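Side-chain contacts in WA352 (Oryza sativa subsp. indica, PDB 5ZT3), which is a mitochondrial protein of rice associated with cytoplasmic male sterility, here represented by a mostly helical fragment that carries its DUF8018 family region: residues M50-I53 with Q54-L58; L98-L101 with H102-L105. All blocks are in the same frame, centred on the assembly; numbering follows the deposited sequence.

Interaction 1: residues M50-I53 with Q54-L58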
ATOM      1  N   MET A  50      -9.493 -14.334   7.054  1.00 13.44           N
ATOM      2  CA  MET A  50      -9.702 -13.737   5.740  1.00 12.77           C
ATOM      3  C   MET A  50      -8.978 -12.407   5.623  1.00 13.08           C
ATOM      4  O   MET A  50      -8.308 -12.145   4.619  1.00 13.92           O
ATOM      5  CB  MET A  50     -11.194 -13.539   5.478  1.00 14.00           C
ATOM      6  CG  MET A  50     -12.006 -14.820   5.367  1.00 15.32           C
ATOM      7  SD  MET A  50     -11.359 -15.916   4.097  1.00 24.50           S
ATOM      8  CE  MET A  50     -11.247 -14.833   2.691  1.00 12.70           C
ATOM      9  N   SER A  51      -9.104 -11.553   6.641  1.00 12.74           N
ATOM     10  CA  SER A  51      -8.463 -10.249   6.586  1.00 12.66           C
ATOM     11  C   SER A  51      -6.947 -10.366   6.621  1.00 13.65           C
ATOM     12  O   SER A  51      -6.264  -9.565   5.980  1.00 13.34           O
ATOM     13  CB  SER A  51      -8.981  -9.350   7.705  1.00 15.38           C
ATOM     14  OG  SER A  51      -8.721  -9.923   8.969  1.00 15.00           O
ATOM     15  N   ARG A  52      -6.402 -11.365   7.320  1.00 12.20           N
ATOM     16  CA  ARG A  52      -4.953 -11.547   7.354  1.00 14.42           C
ATOM     17  C   ARG A  52      -4.417 -11.925   5.982  1.00 13.25           C
ATOM     18  O   ARG A  52      -3.408 -11.370   5.524  1.00 13.48           O
ATOM     19  CB  ARG A  52      -4.601 -12.614   8.389  1.00 16.79           C
ATOM     20  CG  ARG A  52      -3.190 -13.156   8.270  1.00 18.30           C
ATOM     21  CD  ARG A  52      -2.130 -12.148   8.680  1.00 24.22           C
ATOM     22  NE  ARG A  52      -0.857 -12.849   8.819  1.00 32.41           N
ATOM     23  CZ  ARG A  52      -0.382 -13.306   9.974  1.00 38.25           C
ATOM     24  NH1 ARG A  52      -1.050 -13.092  11.097  1.00 34.47           N
ATOM     25  NH2 ARG A  52       0.774 -13.956  10.007  1.00 41.11           N
ATOM     26  N   ILE A  53      -5.093 -12.846   5.292  1.00 14.02           N
ATOM     27  CA  ILE A  53      -4.655 -13.273   3.968  1.00 14.59           C
ATOM     28  C   ILE A  53      -4.689 -12.098   2.997  1.00 13.88           C
ATOM     29  O   ILE A  53      -3.745 -11.868   2.226  1.00 14.71           O
ATOM     30  CB  ILE A  53      -5.536 -14.440   3.484  1.00 17.92           C
ATOM     31  CG1 ILE A  53      -5.270 -15.684   4.332  1.00 22.19           C
ATOM     32  CG2 ILE A  53      -5.302 -14.715   2.009  1.00 20.06           C
ATOM     33  CD1 ILE A  53      -6.291 -16.784   4.130  1.00 30.46           C
ATOM     34  N   GLN A  54      -5.771 -11.322   3.031  1.00 13.99           N
ATOM     35  CA  GLN A  54      -5.878 -10.172   2.140  1.00 13.06           C
ATOM     36  C   GLN A  54      -4.840  -9.111   2.484  1.00 13.96           C
ATOM     37  O   GLN A  54      -4.265  -8.485   1.586  1.00 13.72           O
ATOM     38  CB  GLN A  54      -7.294  -9.603   2.216  1.00 14.89           C
ATOM     39  CG  GLN A  54      -8.334 -10.586   1.711  1.00 19.56           C
ATOM     40  CD  GLN A  54      -9.747 -10.248   2.140  1.00 25.60           C
ATOM     41  OE1 GLN A  54      -9.962  -9.495   3.091  1.00 26.23           O
ATOM     42  NE2 GLN A  54     -10.722 -10.820   1.442  1.00 30.16           N
ATOM     43  N   ALA A  55      -4.593  -8.891   3.778  1.00 12.63           N
ATOM     44  CA  ALA A  55      -3.628  -7.870   4.185  1.00 12.47           C
ATOM     45  C   ALA A  55      -2.217  -8.240   3.766  1.00 12.36           C
ATOM     46  O   ALA A  55      -1.446  -7.368   3.355  1.00 13.03           O
ATOM     47  CB  ALA A  55      -3.688  -7.656   5.694  1.00 13.25           C
ATOM     48  N   GLU A  56      -1.858  -9.523   3.851  1.00 12.33           N
ATOM     49  CA  GLU A  56      -0.534  -9.946   3.418  1.00 14.63           C
ATOM     50  C   GLU A  56      -0.350  -9.672   1.934  1.00 14.55           C
ATOM     51  O   GLU A  56       0.713  -9.198   1.506  1.00 14.51           O
ATOM     52  CB  GLU A  56      -0.351 -11.437   3.710  1.00 16.99           C
ATOM     53  CG  GLU A  56      -0.102 -11.773   5.171  1.00 19.49           C
ATOM     54  CD  GLU A  56      -0.048 -13.267   5.413  1.00 38.09           C
ATOM     55  OE1 GLU A  56      -0.319 -14.027   4.460  1.00 47.82           O
ATOM     56  OE2 GLU A  56       0.258 -13.683   6.551  1.00 42.05           O
ATOM     57  N   ASP A  57      -1.382  -9.943   1.130  1.00 14.64           N
ATOM     58  CA  ASP A  57      -1.262  -9.730  -0.310  1.00 13.88           C
ATOM     59  C   ASP A  57      -1.145  -8.249  -0.634  1.00 13.30           C
ATOM     60  O   ASP A  57      -0.322  -7.848  -1.471  1.00 15.58           O
ATOM     61  CB  ASP A  57      -2.469 -10.324  -1.038  1.00 19.23           C
ATOM     62  CG  ASP A  57      -2.444 -11.844  -1.096  1.00 32.00           C
ATOM     63  OD1 ASP A  57      -1.424 -12.452  -0.708  1.00 35.60           O
ATOM     64  OD2 ASP A  57      -3.454 -12.430  -1.549  1.00 36.72           O
ATOM     65  N   LEU A  58      -1.954  -7.419   0.025  1.00 13.25           N
ATOM     66  CA  LEU A  58      -1.889  -5.983  -0.209  1.00 12.55           C
ATOM     67  C   LEU A  58      -0.531  -5.431   0.205  1.00 13.60           C
ATOM     68  O   LEU A  58       0.083  -4.646  -0.527  1.00 13.64           O
ATOM     69  CB  LEU A  58      -3.012  -5.269   0.546  1.00 13.95           C
ATOM     70  CG  LEU A  58      -4.436  -5.448   0.026  1.00 13.58           C
ATOM     71  CD1 LEU A  58      -5.409  -4.878   1.050  1.00 16.77           C
ATOM     72  CD2 LEU A  58      -4.625  -4.793  -1.331  1.00 19.00           C
TER
HETATM   73  O   HOH W   1      -1.946 -14.143   1.775  1.00 25.37           O
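The guanidinium of Arg52 receives the carboxylate of Glu56 at its own edge, near the guanidinium plane, while the two flat groups stand 65° apart. Arg52 NE donates to Glu56 OE2 at 2.7 Å, a fairly straight bond (160°) that is also a salt bridge, and it reaches the oxygen from above the carboxylate plane. This is the i to i+4 pairing of opposite charges along a helix. Arg52 CG lies anti to the backbone N and the chain bends at chi2 (70°), which turns NE along the helix toward the next turn; Glu56 runs extended beyond CG to meet it. With an alanine in place of Arg52, the Glu56 carboxylate would probably lose this charged mate and be freer to turn. The backbone beneath is regular, Glu56 N donating a hydrogen bond to Arg52 O at 2.9 Å. One residue along, a water bridges the next i to i+4 pair, 2.9 Å from Ile53 O and 3.0 Å from Asp57 OD1. Within helix 45-72, Ser51 and Ala55 face helix 29-37, touching Leu37 and Ile32, and Ser51 OG bonds to Asp47 O; Leu58 turns to Leu98 and Leu101 of helix 98-111.

Interaction 2: residues L98-L101 with H102-L105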
ATOM      1  N   LEU A  98      -6.818  -4.793  -5.069  1.00 16.35           N
ATOM      2  CA  LEU A  98      -5.600  -5.551  -5.346  1.00 17.47           C
ATOM      3  C   LEU A  98      -5.213  -5.475  -6.821  1.00 15.28           C
ATOM      4  O   LEU A  98      -4.047  -5.234  -7.160  1.00 15.97           O
ATOM      5  CB  LEU A  98      -5.781  -7.002  -4.903  1.00 20.11           C
ATOM      6  CG  LEU A  98      -4.547  -7.901  -4.978  1.00 24.06           C
ATOM      7  CD1 LEU A  98      -3.498  -7.518  -3.949  1.00 29.98           C
ATOM      8  CD2 LEU A  98      -4.956  -9.361  -4.832  1.00 31.05           C
ATOM      9  N   ALA A  99      -6.184  -5.660  -7.719  1.00 15.61           N
ATOM     10  CA  ALA A  99      -5.874  -5.621  -9.146  1.00 16.38           C
ATOM     11  C   ALA A  99      -5.393  -4.241  -9.570  1.00 15.74           C
ATOM     12  O   ALA A  99      -4.527  -4.123 -10.445  1.00 15.69           O
ATOM     13  CB  ALA A  99      -7.086  -6.041  -9.972  1.00 18.22           C
ATOM     14  N   ARG A 100      -5.943  -3.182  -8.968  1.00 14.79           N
ATOM     15  CA  ARG A 100      -5.483  -1.832  -9.297  1.00 15.02           C
ATOM     16  C   ARG A 100      -4.031  -1.627  -8.879  1.00 14.83           C
ATOM     17  O   ARG A 100      -3.251  -0.998  -9.604  1.00 14.27           O
ATOM     18  CB  ARG A 100      -6.403  -0.784  -8.659  1.00 16.89           C
ATOM     19  CG  ARG A 100      -5.834   0.647  -8.582  1.00 20.39           C
ATOM     20  CD  ARG A 100      -5.481   1.243  -9.945  1.00 35.22           C
ATOM     21  NE  ARG A 100      -6.373   0.807 -11.000  1.00 45.59           N
ATOM     22  CZ  ARG A 100      -7.563   1.344 -11.261  1.00 56.77           C
ATOM     23  NH1 ARG A 100      -8.045   2.331 -10.510  1.00 58.82           N
ATOM     24  NH2 ARG A 100      -8.307   0.863 -12.260  1.00 62.00           N
ATOM     25  N   LEU A 101      -3.651  -2.140  -7.705  1.00 13.74           N
ATOM     26  CA  LEU A 101      -2.256  -2.060  -7.293  1.00 13.78           C
ATOM     27  C   LEU A 101      -1.356  -2.798  -8.275  1.00 14.50           C
ATOM     28  O   LEU A 101      -0.271  -2.311  -8.617  1.00 14.05           O
ATOM     29  CB  LEU A 101      -2.102  -2.607  -5.872  1.00 14.19           C
ATOM     30  CG  LEU A 101      -2.675  -1.780  -4.719  1.00 13.89           C
ATOM     31  CD1 LEU A 101      -2.543  -2.559  -3.423  1.00 18.03           C
ATOM     32  CD2 LEU A 101      -1.983  -0.421  -4.611  1.00 16.82           C
ATOM     33  N   HIS A 102      -1.794  -3.970  -8.753  1.00 13.85           N
ATOM     34  CA  HIS A 102      -1.014  -4.660  -9.780  1.00 13.26           C
ATOM     35  C   HIS A 102      -0.887  -3.819 -11.043  1.00 12.95           C
ATOM     36  O   HIS A 102       0.193  -3.749 -11.645  1.00 15.11           O
ATOM     37  CB  HIS A 102      -1.619  -6.028 -10.101  1.00 16.63           C
ATOM     38  CG  HIS A 102      -1.207  -7.112  -9.149  1.00 15.96           C
ATOM     39  ND1 HIS A 102      -0.031  -7.819  -9.290  1.00 23.33           N
ATOM     40  CD2 HIS A 102      -1.821  -7.618  -8.054  1.00 20.34           C
ATOM     41  CE1 HIS A 102       0.067  -8.704  -8.313  1.00 23.17           C
ATOM     42  NE2 HIS A 102      -1.001  -8.596  -7.545  1.00 18.84           N
ATOM     43  N   GLN A 103      -1.973  -3.159 -11.455  1.00 13.99           N
ATOM     44  CA  GLN A 103      -1.911  -2.298 -12.635  1.00 14.82           C
ATOM     45  C   GLN A 103      -0.926  -1.154 -12.427  1.00 14.88           C
ATOM     46  O   GLN A 103      -0.149  -0.819 -13.329  1.00 15.92           O
ATOM     47  CB  GLN A 103      -3.304  -1.760 -12.960  1.00 16.62           C
ATOM     48  CG  GLN A 103      -3.345  -0.838 -14.172  1.00 17.92           C
ATOM     49  CD  GLN A 103      -4.729  -0.275 -14.434  1.00 29.48           C
ATOM     50  OE1 GLN A 103      -5.628  -0.383 -13.597  1.00 36.66           O
ATOM     51  NE2 GLN A 103      -4.906   0.338 -15.598  1.00 34.54           N
ATOM     52  N   MET A 104      -0.938  -0.550 -11.235  1.00 13.46           N
ATOM     53  CA  MET A 104      -0.019   0.545 -10.937  1.00 13.69           C
ATOM     54  C   MET A 104       1.430   0.073 -10.965  1.00 15.47           C
ATOM     55  O   MET A 104       2.299   0.746 -11.543  1.00 14.53           O
ATOM     56  CB  MET A 104      -0.381   1.134  -9.571  1.00 13.96           C
ATOM     57  CG  MET A 104      -1.742   1.824  -9.576  1.00 14.36           C
ATOM     58  SD  MET A 104      -2.435   2.147  -7.954  1.00 19.31           S
ATOM     59  CE  MET A 104      -1.145   3.152  -7.255  1.00 20.64           C
ATOM     60  N   LEU A 105       1.710  -1.087 -10.361  1.00 15.22           N
ATOM     61  CA  LEU A 105       3.073  -1.609 -10.373  1.00 14.51           C
ATOM     62  C   LEU A 105       3.527  -1.919 -11.795  1.00 15.92           C
ATOM     63  O   LEU A 105       4.665  -1.605 -12.177  1.00 16.85           O
ATOM     64  CB  LEU A 105       3.173  -2.846  -9.484  1.00 15.64           C
ATOM     65  CG  LEU A 105       4.580  -3.446  -9.411  1.00 16.96           C
ATOM     66  CD1 LEU A 105       5.556  -2.436  -8.844  1.00 20.34           C
ATOM     67  CD2 LEU A 105       4.593  -4.731  -8.600  1.00 23.66           C
TER
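Leu98 and His102, one turn apart, lie side by side and point the same way, with Leu98 CG 4.1 Å from CD2 of the His102 imidazole. That same ring carbon looks at the backbone: Leu98 O sits at the ring edge, near its plane, 3.4 Å from His102 CD2. The oxygen also accepts the backbone N-H of His102, in the carbonyl plane, so a polar bond and an aromatic C-H edge converge on one atom. Ala99 contributes through its carbonyl, which takes the N-H of Gln103 as the helix winds on.

Arg100 reaches two residues of the following turn. Its CG stands anti to the backbone N (chi1 163°), and further bends at chi2 and chi3 curl the chain toward that turn, where Arg100 NE donates to Gln103 OE1 at 3.0 Å. The bond is noticeably bent (140°) and comes from above the plane of the amide, whose plane is turned 64° from the guanidinium. NH2 adds a weak second bond to the same oxygen, making a lopsided fork. The aliphatic part of the arginine meanwhile crosses Met104, with Arg100 CD 3.7 Å from Met104 SD, so one side chain spans both the i+3 and the i+4 neighbour.

Leu101 closes the segment with a looser apolar contact, its CD2 lying 4.2 Å from Met104 SD, and its carbonyl accepts Leu105 N.

Arg100 and Gln103 are exposed. Leu98, Leu105 and the still exposed His102 touch Leu61 of helix 45-72, and Leu101 touches Leu58. Buried Met104 turns to Thr117 and Leu121 of helix 116-124 and to Leu86 in a loop, so helix 98-111 packs against both helix 45-72 and helix 116-124.

How the interactions relate
Read from the N terminus, interaction 1 comes first, within helix 45-72, and is complete long before interaction 2 begins at the start of helix 98-111. Both are local, so neither closes a loop; they stand in series, without nesting or crossing. Their centres are 15 Å apart, yet the two regions meet through Leu58, whose CD2 lies 3.7 Å from Leu101 CD1 and 3.9 Å from Leu98 CD1. This leucine cluster is one tertiary link between the two helices, beside the contacts made by Leu61. The two interactions illustrate how local i to i+3 and i to i+4 pairings can share a helix with the leucines that join it to its neighbour.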